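Local coordinates for protein PfhB2 (Pasteurella multocida, PDB 6U8T) that probably acts as a YopT-type cysteine protease of the papain-like clan CA, forming one domain of a Pasteurella toxin, at residues D32-H35 and G36-E39; K79-Q82 and T83-M86; F174-P177 and N178-E181. The protein carries 1 engineered substitution. All blocks are in the same frame, centred on the assembly; numbering follows the deposited sequence.

Contact 1 of 3, residues D32-H35 and G36-E39; sequences DTQH and GVSE. Engineered in segment 36-39: Ser38 (natural residue Cys).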
loop_
_atom_site.group_PDB
_atom_site.type_symbol
_atom_site.label_atom_id
_atom_site.label_comp_id
_atom_site.label_asym_id
_atom_site.label_seq_id
_atom_site.Cartn_x
_atom_site.Cartn_y
_atom_site.Cartn_z
ATOM N N ASP C 32 -8.559 2.333 -3.157
ATOM C CA ASP C 32 -8.664 3.558 -3.994
ATOM C C ASP C 32 -9.987 4.279 -3.677
ATOM O O ASP C 32 -9.938 5.486 -3.405
ATOM C CB ASP C 32 -8.542 3.210 -5.477
ATOM C CG ASP C 32 -8.202 4.417 -6.341
ATOM O OD1 ASP C 32 -7.220 5.112 -6.042
ATOM O OD2 ASP C 32 -8.932 4.666 -7.302
ATOM N N THR C 33 -11.125 3.577 -3.714
ATOM C CA THR C 33 -12.461 4.181 -3.484
ATOM C C THR C 33 -12.491 4.793 -2.074
ATOM O O THR C 33 -13.095 5.859 -1.880
ATOM C CB THR C 33 -13.590 3.153 -3.640
ATOM O OG1 THR C 33 -13.666 2.796 -5.014
ATOM C CG2 THR C 33 -14.944 3.676 -3.227
ATOM N N GLN C 34 -11.933 4.076 -1.106
ATOM C CA GLN C 34 -11.952 4.423 0.329
ATOM C C GLN C 34 -11.086 5.680 0.573
ATOM O O GLN C 34 -11.400 6.450 1.486
ATOM C CB GLN C 34 -11.527 3.205 1.146
ATOM C CG GLN C 34 -12.076 3.240 2.562
ATOM C CD GLN C 34 -13.583 3.249 2.578
ATOM O OE1 GLN C 34 -14.228 2.526 1.847
ATOM N NE2 GLN C 34 -14.160 4.049 3.449
ATOM N N HIS C 35 -10.099 5.928 -0.262
ATOM C CA HIS C 35 -9.353 7.208 -0.260
ATOM C C HIS C 35 -10.328 8.354 -0.590
ATOM O O HIS C 35 -10.342 9.367 0.129
ATOM C CB HIS C 35 -8.113 7.142 -1.157
ATOM C CG HIS C 35 -7.331 8.415 -1.139
ATOM N ND1 HIS C 35 -6.745 8.939 -2.268
ATOM C CD2 HIS C 35 -7.120 9.322 -0.149
ATOM C CE1 HIS C 35 -6.147 10.068 -1.972
ATOM N NE2 HIS C 35 -6.358 10.333 -0.683
ATOM N N GLY C 36 -11.119 8.187 -1.643
ATOM C CA GLY C 36 -12.198 9.116 -2.031
ATOM C C GLY C 36 -13.110 9.458 -0.850
ATOM O O GLY C 36 -13.395 10.674 -0.618
ATOM N N VAL C 37 -13.568 8.420 -0.148
ATOM C CA VAL C 37 -14.541 8.563 0.972
ATOM C C VAL C 37 -13.846 9.278 2.147
ATOM O O VAL C 37 -14.490 10.089 2.789
ATOM C CB VAL C 37 -15.102 7.200 1.415
ATOM C CG1 VAL C 37 -15.976 7.331 2.650
ATOM C CG2 VAL C 37 -15.876 6.552 0.293
ATOM N N SER C 38 -12.592 8.944 2.416
ATOM C CA SER C 38 -11.811 9.482 3.548
ATOM C C SER C 38 -11.547 10.970 3.319
ATOM O O SER C 38 -11.830 11.780 4.236
ATOM C CB SER C 38 -10.547 8.676 3.754
ATOM O OG SER C 38 -10.914 7.393 4.327
ATOM N N GLU C 39 -11.084 11.310 2.120
ATOM C CA GLU C 39 -10.820 12.697 1.674
ATOM C C GLU C 39 -12.110 13.508 1.781
ATOM O O GLU C 39 -12.105 14.541 2.476
ATOM C CB GLU C 39 -10.271 12.725 0.248
ATOM C CG GLU C 39 -10.037 14.126 -0.286
ATOM C CD GLU C 39 -8.762 14.808 0.201
ATOM O OE1 GLU C 39 -8.060 14.200 1.044
ATOM O OE2 GLU C 39 -8.472 15.972 -0.265
HETATM O O HOH W 1 -12.958 5.911 5.283
#

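Contact 2 of 3, residues K79-Q82 and T83-M86; sequences KKLQ and TEFM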
loop_
_atom_site.group_PDB
_atom_site.type_symbol
_atom_site.label_atom_id
_atom_site.label_comp_id
_atom_site.label_asym_id
_atom_site.label_seq_id
_atom_site.Cartn_x
_atom_site.Cartn_y
_atom_site.Cartn_z
ATOM N N LYS C 79 -20.738 11.559 -0.659
ATOM C CA LYS C 79 -20.757 10.712 -1.877
ATOM C C LYS C 79 -20.617 11.600 -3.126
ATOM O O LYS C 79 -19.851 11.198 -4.017
ATOM C CB LYS C 79 -22.023 9.856 -1.900
ATOM C CG LYS C 79 -21.865 8.545 -1.139
ATOM C CD LYS C 79 -23.124 7.744 -0.985
ATOM C CE LYS C 79 -22.892 6.263 -1.203
ATOM N NZ LYS C 79 -22.177 5.688 -0.042
ATOM N N LYS C 80 -21.295 12.747 -3.165
ATOM C CA LYS C 80 -21.201 13.736 -4.275
ATOM C C LYS C 80 -19.736 14.170 -4.459
ATOM O O LYS C 80 -19.225 14.073 -5.594
ATOM C CB LYS C 80 -22.028 14.993 -3.999
ATOM C CG LYS C 80 -23.185 15.335 -4.921
ATOM C CD LYS C 80 -24.067 16.470 -4.289
ATOM C CE LYS C 80 -25.323 16.001 -3.537
ATOM N NZ LYS C 80 -25.409 16.389 -2.092
ATOM N N LEU C 81 -19.101 14.689 -3.398
ATOM C CA LEU C 81 -17.703 15.184 -3.452
ATOM C C LEU C 81 -16.767 14.022 -3.824
ATOM O O LEU C 81 -15.824 14.217 -4.585
ATOM C CB LEU C 81 -17.323 15.776 -2.095
ATOM C CG LEU C 81 -15.921 16.367 -2.013
ATOM C CD1 LEU C 81 -15.687 17.322 -3.191
ATOM C CD2 LEU C 81 -15.694 17.090 -0.682
ATOM N N GLN C 82 -16.992 12.844 -3.250
ATOM C CA GLN C 82 -16.139 11.665 -3.463
ATOM C C GLN C 82 -16.142 11.313 -4.977
ATOM O O GLN C 82 -15.100 11.044 -5.532
ATOM C CB GLN C 82 -16.664 10.535 -2.598
ATOM C CG GLN C 82 -15.927 9.223 -2.822
ATOM C CD GLN C 82 -16.840 8.056 -2.543
ATOM O OE1 GLN C 82 -17.739 8.132 -1.700
ATOM N NE2 GLN C 82 -16.493 6.917 -3.087
ATOM N N THR C 83 -17.308 11.307 -5.609
ATOM C CA THR C 83 -17.519 11.106 -7.062
ATOM C C THR C 83 -16.680 12.103 -7.874
ATOM O O THR C 83 -15.969 11.651 -8.779
ATOM C CB THR C 83 -19.008 11.255 -7.364
ATOM O OG1 THR C 83 -19.381 9.914 -7.093
ATOM C CG2 THR C 83 -19.361 11.735 -8.750
ATOM N N GLU C 84 -16.816 13.392 -7.595
ATOM C CA GLU C 84 -16.031 14.466 -8.252
ATOM C C GLU C 84 -14.522 14.182 -8.068
ATOM O O GLU C 84 -13.773 14.165 -9.075
ATOM C CB GLU C 84 -16.497 15.820 -7.726
ATOM C CG GLU C 84 -17.836 16.220 -8.321
ATOM C CD GLU C 84 -18.647 17.240 -7.547
ATOM O OE1 GLU C 84 -18.110 17.767 -6.533
ATOM O OE2 GLU C 84 -19.826 17.480 -7.941
ATOM N N PHE C 85 -14.121 13.857 -6.851
ATOM C CA PHE C 85 -12.718 13.540 -6.496
ATOM C C PHE C 85 -12.191 12.384 -7.349
ATOM O O PHE C 85 -11.099 12.432 -7.895
ATOM C CB PHE C 85 -12.627 13.264 -5.004
ATOM C CG PHE C 85 -11.236 12.943 -4.535
ATOM C CD1 PHE C 85 -10.411 13.954 -4.064
ATOM C CD2 PHE C 85 -10.782 11.639 -4.487
ATOM C CE1 PHE C 85 -9.151 13.673 -3.562
ATOM C CE2 PHE C 85 -9.513 11.361 -4.005
ATOM C CZ PHE C 85 -8.705 12.381 -3.540
HETATM N N MSE C 86 -13.019 11.359 -7.481
HETATM C CA MSE C 86 -12.708 10.122 -8.188
HETATM C C MSE C 86 -12.580 10.376 -9.689
HETATM O O MSE C 86 -11.831 9.673 -10.338
HETATM C CB MSE C 86 -13.847 9.114 -7.981
HETATM C CG MSE C 86 -13.444 7.724 -7.603
HETATM SE SE MSE C 86 -13.066 7.673 -5.696
HETATM C CE MSE C 86 -11.114 7.934 -5.469
#

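Contact 3 of 3, residues F174-P177 and N178-E181; sequences FFDP and NFGE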
loop_
_atom_site.group_PDB
_atom_site.type_symbol
_atom_site.label_atom_id
_atom_site.label_comp_id
_atom_site.label_asym_id
_atom_site.label_seq_id
_atom_site.Cartn_x
_atom_site.Cartn_y
_atom_site.Cartn_z
ATOM N N PHE C 174 7.215 -17.820 -17.278
ATOM C CA PHE C 174 6.898 -16.843 -16.211
ATOM C C PHE C 174 5.806 -17.433 -15.320
ATOM O O PHE C 174 4.824 -17.946 -15.860
ATOM C CB PHE C 174 6.471 -15.518 -16.836
ATOM C CG PHE C 174 6.149 -14.447 -15.826
ATOM C CD1 PHE C 174 7.143 -13.912 -15.031
ATOM C CD2 PHE C 174 4.861 -13.981 -15.669
ATOM C CE1 PHE C 174 6.854 -12.925 -14.099
ATOM C CE2 PHE C 174 4.562 -13.026 -14.712
ATOM C CZ PHE C 174 5.557 -12.481 -13.952
ATOM N N PHE C 175 5.982 -17.411 -14.002
ATOM C CA PHE C 175 5.016 -18.015 -13.055
ATOM C C PHE C 175 4.637 -16.976 -12.009
ATOM O O PHE C 175 5.530 -16.424 -11.334
ATOM C CB PHE C 175 5.574 -19.295 -12.421
ATOM C CG PHE C 175 4.677 -19.857 -11.348
ATOM C CD1 PHE C 175 3.508 -20.533 -11.670
ATOM C CD2 PHE C 175 4.980 -19.667 -10.006
ATOM C CE1 PHE C 175 2.671 -21.014 -10.676
ATOM C CE2 PHE C 175 4.138 -20.162 -9.018
ATOM C CZ PHE C 175 2.996 -20.841 -9.352
ATOM N N ASP C 176 3.337 -16.720 -11.906
ATOM C CA ASP C 176 2.729 -15.815 -10.899
ATOM C C ASP C 176 1.692 -16.605 -10.107
ATOM O O ASP C 176 0.626 -16.928 -10.618
ATOM C CB ASP C 176 2.126 -14.595 -11.583
ATOM C CG ASP C 176 1.646 -13.543 -10.608
ATOM O OD1 ASP C 176 1.481 -13.886 -9.415
ATOM O OD2 ASP C 176 1.505 -12.393 -11.032
ATOM N N PRO C 177 1.979 -16.946 -8.837
ATOM C CA PRO C 177 1.074 -17.750 -8.025
ATOM C C PRO C 177 -0.331 -17.142 -7.878
ATOM O O PRO C 177 -1.191 -17.838 -7.379
ATOM C CB PRO C 177 1.717 -17.824 -6.637
ATOM C CG PRO C 177 3.070 -17.189 -6.745
ATOM C CD PRO C 177 3.202 -16.588 -8.127
ATOM N N ASN C 178 -0.494 -15.874 -8.283
ATOM C CA ASN C 178 -1.784 -15.125 -8.275
ATOM C C ASN C 178 -2.585 -15.419 -9.558
ATOM O O ASN C 178 -3.765 -15.027 -9.587
ATOM C CB ASN C 178 -1.580 -13.609 -8.195
ATOM C CG ASN C 178 -1.454 -13.088 -6.780
ATOM O OD1 ASN C 178 -1.465 -13.880 -5.823
ATOM N ND2 ASN C 178 -1.313 -11.768 -6.648
ATOM N N PHE C 179 -1.959 -15.990 -10.593
ATOM C CA PHE C 179 -2.601 -16.205 -11.921
ATOM C C PHE C 179 -2.271 -17.589 -12.488
ATOM O O PHE C 179 -3.209 -18.328 -12.823
ATOM C CB PHE C 179 -2.206 -15.096 -12.897
ATOM C CG PHE C 179 -2.652 -13.726 -12.470
ATOM C CD1 PHE C 179 -3.966 -13.328 -12.597
ATOM C CD2 PHE C 179 -1.743 -12.823 -11.970
ATOM C CE1 PHE C 179 -4.369 -12.056 -12.229
ATOM C CE2 PHE C 179 -2.137 -11.548 -11.579
ATOM C CZ PHE C 179 -3.456 -11.172 -11.700
ATOM N N GLY C 180 -0.989 -17.923 -12.629
ATOM C CA GLY C 180 -0.554 -19.246 -13.111
ATOM C C GLY C 180 0.766 -19.179 -13.870
ATOM O O GLY C 180 1.595 -18.329 -13.549
ATOM N N GLU C 181 0.940 -20.061 -14.853
ATOM C CA GLU C 181 2.188 -20.241 -15.616
ATOM C C GLU C 181 1.936 -19.903 -17.077
ATOM O O GLU C 181 0.945 -20.338 -17.660
ATOM C CB GLU C 181 2.683 -21.662 -15.402
ATOM C CG GLU C 181 4.066 -21.896 -15.972
ATOM C CD GLU C 181 4.498 -23.343 -15.895
ATOM O OE1 GLU C 181 4.656 -23.838 -14.778
ATOM O OE2 GLU C 181 4.622 -23.966 -16.956
#

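Contact 1 of 3, residues D32-H35 and G36-E39
Ser38, an engineered residue in place of the natural cysteine, is tied to Gln34 one turn earlier both through the main chain and through a water molecule. Its backbone N donates to Gln34 O at 2.9 Å. A water accepts from Gln34 NE2 at 2.9 Å and is hydrogen-bonded to Ser38 OG at 2.7 Å. The amide of Gln34 reaches the water because CG lies beside the residue's own carbonyl carbon (chi1 -155°) and the chain then bends at chi2. This bend also carries the amide obliquely across Val37, with NE2 3.8 Å from Val37 CG1. These contacts, three and four residues apart, lie on the long alpha-helix 20-51, and in papain-like proteases the nucleophilic cysteine is likewise borne on a helix; position 38, with His161 of the second subunit packed against it, is consistent with that role. The neighbouring backbone donors are accounted for in the same ladder. Val37 N finds Thr33 O at 3.1 Å, while Glu39 N donates to His35 O (2.9 Å, 171° at the hydrogen). Gly36 N is held less firmly, its bond to Asp32 O being weak at 3.4 Å. Val37 CG2 sits 3.6 Å from the carbonyl O of Thr33, which therefore has a methyl group as well as an N-H beside it. Among the side chains, Thr33 OG1 is satisfied by the backbone O of Lys29. The buried carboxylate of Glu39 is gripped at both oxygens: OE2 takes a salt bridge from Lys151 and a hydrogen bond with Thr98, and OE1 bonds to Thr162 of the second subunit.

Contact 2 of 3, residues K79-Q82 and T83-M86
Lys79 presents its carbonyl O to Thr83 twice: the backbone N donates at 3.0 Å, and the hydroxyl OG1 adds a weak bond at 3.4 Å. The hydroxyl can fold back in this way because it lies beside its own backbone N, with chi1 at -86°. At Lys80, the carbonyl O receives Glu84 N at 3.2 Å with 170° at the hydrogen, a nearly straight bond, and Thr83 CB also presses on this oxygen at 3.3 Å. Leu81 O in turn takes the N-H of Phe85 at 2.9 Å. The side chain of Leu81 crosses that of Glu84 at about a right angle, and its CD1 methyl stops 4.2 Å from Glu84 OE1. The sequence of bonds is that of a regular alpha-helix, here 72-87, and the helix is amphipathic: Lys79, Lys80, Thr83 and Glu84 are exposed, while Leu81 and Phe85, four residues apart, are buried. Leu81 packs on Leu97 and Trp101 of helix 91-104, and the ring of Phe85 meets His35 of helix 20-51 edge-to-face. Gln82 closes the series, its O accepting from Met86 N at 2.9 Å. The selenomethionine chain, bent at chi2 and chi3, brings SE to 3.9 Å from that same Gln82 O and sets CE at the edge of the Phe85 ring, in its plane.

Contact 3 of 3, residues F174-P177 and N178-E181
The carbonyl O of Asp176 is gripped by two successive N-H groups. Phe179 N donates at 2.8 Å from above the carbonyl plane, and Gly180 N binds at the same 2.8 Å but weakly, with only 128° at the hydrogen. Both residues thus face Asp176, which defines a classic beta bulge at the end of a hairpin. In the other direction Asp176 N donates to Gly180 O (2.9 Å, 168°). An Asx turn spans Pro177, since Asp176 OD1 accepts from Asn178 N at 3.0 Å, and OD2 lies at the edge of the Phe179 ring, 3.4 Å from CD2, with the carboxylate and ring planes 87° apart. The carboxylate has further partners, OD2 with Tyr204 OH and OD1 with His161 NE2; the latter pair is consistent with the His-Asp part of a clan CA catalytic triad. On the Phe175 and Glu181 face, Glu181 CB sits at the edge of the Phe175 ring, 4.0 Å from CD1. Strands 171-176 and 180-184 form the middle of an antiparallel sheet between 160-168 and 11-15, while Trp45 of the second subunit stacks on Phe175.

Overall arrangement
Along the chain the three contacts come in series. Contacts 1 and 2 lie on successive helices, 20-51 and 72-87, with centres 9 Å apart, and they touch directly: Val37 CG2 packs 3.2 Å from Gln82 OE1. Contact 3, in the hairpin 171-176/180-184, is remote within the same chain, its centre about 30 Å from that of contact 1 and about 36 Å from that of contact 2, on the opposite side of the chain's centre from the latter. Across the dimer, contact 3 meets contact 1 of the second subunit, where Asn178 packs on Ser38. This is consistent with an active site made, in this assembly, from the helix of one subunit and the sheet of the other.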